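Local atomic coordinates of flap endonuclease 1 (Methanocaldococcus jannaschii, PDB entry 1A76), a protein that cleaves 5' flaps from branched DNA during replication and repair, acting as a magnesium-dependent structure-specific endonuclease and 5'-3' exonuclease that kinks its substrate. Residues D206-L211 and L241-V246. Numbering follows the deposited sequence.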
loop_
_atom_site.group_PDB
_atom_site.type_symbol
_atom_site.label_atom_id
_atom_site.label_comp_id
_atom_site.label_asym_id
_atom_site.label_seq_id
_atom_site.Cartn_x
_atom_site.Cartn_y
_atom_site.Cartn_z
ATOM N N ASP A 206 -10.235 21.494 9.411
ATOM C CA ASP A 206 -10.823 22.228 8.294
ATOM C C ASP A 206 -12.258 21.821 7.986
ATOM O O ASP A 206 -13.091 22.679 7.710
ATOM C CB ASP A 206 -9.968 22.057 7.039
ATOM C CG ASP A 206 -8.717 22.899 7.081
ATOM O OD1 ASP A 206 -8.393 23.405 8.183
ATOM O OD2 ASP A 206 -8.060 23.052 6.028
ATOM N N LEU A 207 -12.537 20.518 8.026
ATOM C CA LEU A 207 -13.882 20.012 7.743
ATOM C C LEU A 207 -14.767 19.985 8.992
ATOM O O LEU A 207 -15.976 19.774 8.907
ATOM C CB LEU A 207 -13.808 18.604 7.137
ATOM C CG LEU A 207 -13.371 18.491 5.667
ATOM C CD1 LEU A 207 -13.299 17.027 5.263
ATOM C CD2 LEU A 207 -14.353 19.212 4.770
ATOM N N ARG A 208 -14.158 20.192 10.152
ATOM C CA ARG A 208 -14.891 20.207 11.411
ATOM C C ARG A 208 -15.465 18.836 11.747
ATOM O O ARG A 208 -16.620 18.723 12.137
ATOM C CB ARG A 208 -16.022 21.235 11.353
ATOM C CG ARG A 208 -15.598 22.652 11.673
ATOM C CD ARG A 208 -15.803 22.962 13.156
ATOM N NE ARG A 208 -14.544 23.335 13.786
ATOM C CZ ARG A 208 -14.423 24.151 14.828
ATOM N NH1 ARG A 208 -15.495 24.701 15.388
ATOM N NH2 ARG A 208 -13.214 24.438 15.293
ATOM N N ILE A 209 -14.654 17.793 11.594
ATOM C CA ILE A 209 -15.107 16.436 11.889
ATOM C C ILE A 209 -14.040 15.613 12.622
ATOM O O ILE A 209 -12.864 15.972 12.648
ATOM C CB ILE A 209 -15.528 15.683 10.588
ATOM C CG1 ILE A 209 -14.334 15.481 9.663
ATOM C CG2 ILE A 209 -16.578 16.482 9.849
ATOM C CD1 ILE A 209 -14.686 14.664 8.420
ATOM N N SER A 210 -14.475 14.518 13.236
ATOM C CA SER A 210 -13.579 13.613 13.955
ATOM C C SER A 210 -13.124 12.511 12.998
ATOM O O SER A 210 -13.650 12.378 11.888
ATOM C CB SER A 210 -14.310 12.968 15.145
ATOM O OG SER A 210 -15.270 12.022 14.695
ATOM N N LEU A 211 -12.149 11.721 13.431
ATOM C CA LEU A 211 -11.660 10.613 12.609
ATOM C C LEU A 211 -12.830 9.637 12.439
ATOM O O LEU A 211 -13.043 9.090 11.355
ATOM C CB LEU A 211 -10.496 9.912 13.302
ATOM C CG LEU A 211 -9.519 8.979 12.549
ATOM C CD1 LEU A 211 -9.467 7.671 13.276
ATOM C CD2 LEU A 211 -9.904 8.779 11.079
ATOM N N LEU A 241 -24.811 14.441 6.182
ATOM C CA LEU A 241 -25.471 13.576 7.161
ATOM C C LEU A 241 -24.637 13.494 8.433
ATOM O O LEU A 241 -25.165 13.428 9.538
ATOM C CB LEU A 241 -25.685 12.167 6.577
ATOM C CG LEU A 241 -26.718 12.069 5.444
ATOM C CD1 LEU A 241 -26.630 10.702 4.748
ATOM C CD2 LEU A 241 -28.121 12.319 6.016
ATOM N N VAL A 242 -23.321 13.499 8.274
ATOM C CA VAL A 242 -22.426 13.451 9.418
ATOM C C VAL A 242 -22.562 14.722 10.261
ATOM O O VAL A 242 -22.731 14.646 11.479
ATOM C CB VAL A 242 -20.954 13.285 8.962
ATOM C CG1 VAL A 242 -20.001 13.892 9.999
ATOM C CG2 VAL A 242 -20.652 11.800 8.754
ATOM N N ARG A 243 -22.506 15.888 9.623
ATOM C CA ARG A 243 -22.616 17.142 10.359
ATOM C C ARG A 243 -23.987 17.288 11.022
ATOM O O ARG A 243 -24.132 17.998 12.022
ATOM C CB ARG A 243 -22.350 18.329 9.426
ATOM C CG ARG A 243 -20.905 18.415 8.945
ATOM C CD ARG A 243 -19.926 18.355 10.118
ATOM N NE ARG A 243 -19.145 19.582 10.240
ATOM C CZ ARG A 243 -19.622 20.733 10.701
ATOM N NH1 ARG A 243 -20.884 20.823 11.088
ATOM N NH2 ARG A 243 -18.842 21.801 10.763
ATOM N N SER A 244 -24.986 16.602 10.475
ATOM C CA SER A 244 -26.334 16.668 11.030
ATOM C C SER A 244 -26.499 15.777 12.246
ATOM O O SER A 244 -27.459 15.919 12.991
ATOM C CB SER A 244 -27.368 16.283 9.974
ATOM O OG SER A 244 -27.535 17.348 9.065
ATOM N N GLY A 245 -25.568 14.853 12.437
ATOM C CA GLY A 245 -25.641 13.967 13.583
ATOM C C GLY A 245 -26.550 12.764 13.433
ATOM O O GLY A 245 -26.989 12.204 14.435
ATOM N N VAL A 246 -26.833 12.360 12.196
ATOM C CA VAL A 246 -27.697 11.208 11.942
ATOM C C VAL A 246 -27.005 10.140 11.097
ATOM O O VAL A 246 -27.613 9.127 10.760
ATOM C CB VAL A 246 -28.992 11.618 11.200
ATOM C CG1 VAL A 246 -29.795 12.604 12.037
ATOM C CG2 VAL A 246 -28.645 12.227 9.856
#
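R243 crosses the side chain of I209 at about a right angle, its CD 3.8 Å from I209 CG2. The arrangement joins two Schellman-terminated helices, 200-207 and 235-244, in the I-domain of this FEN1 nuclease, and it illustrates how an arginine can meet a carbonyl of the last turn of a helix. R208, with positive phi, ends the first helix in a Schellman motif; G245, also with positive phi, does the same for the second, where G245 N donates to V242 O and V246 N bonds weakly back to L241 O. L207 O, in the last turn of helix 200-207, accepts a weak, nearly straight bond of 3.4 Å from R243 NE, with the oxygen at the edge of the guanidinium and in its plane. The hydroxyl of Y239, one turn earlier on the helix of R243, also bonds to L207 O, which is therefore gripped twice from the same helix. In R243, chi2 of -52° sets CD beside I209 CG2, and chi3 of -117° places NE near L207 O. The apolar part of the contact is slight: I209 CG2 lies 4.3 Å from V242 CG1, and both side chains also touch I217 of helix 211-221, so that this third helix packs against the pair. S210 caps that helix, its OG bonded to D213 N. The guanidinium planes of R208 and R243 stand 40° apart, and the like-charged R208 NE, 5.5 Å from R243 NH2, is not in contact with it; the aliphatic part of R208 comes nearer, with CG 3.5 Å from R243 NH2.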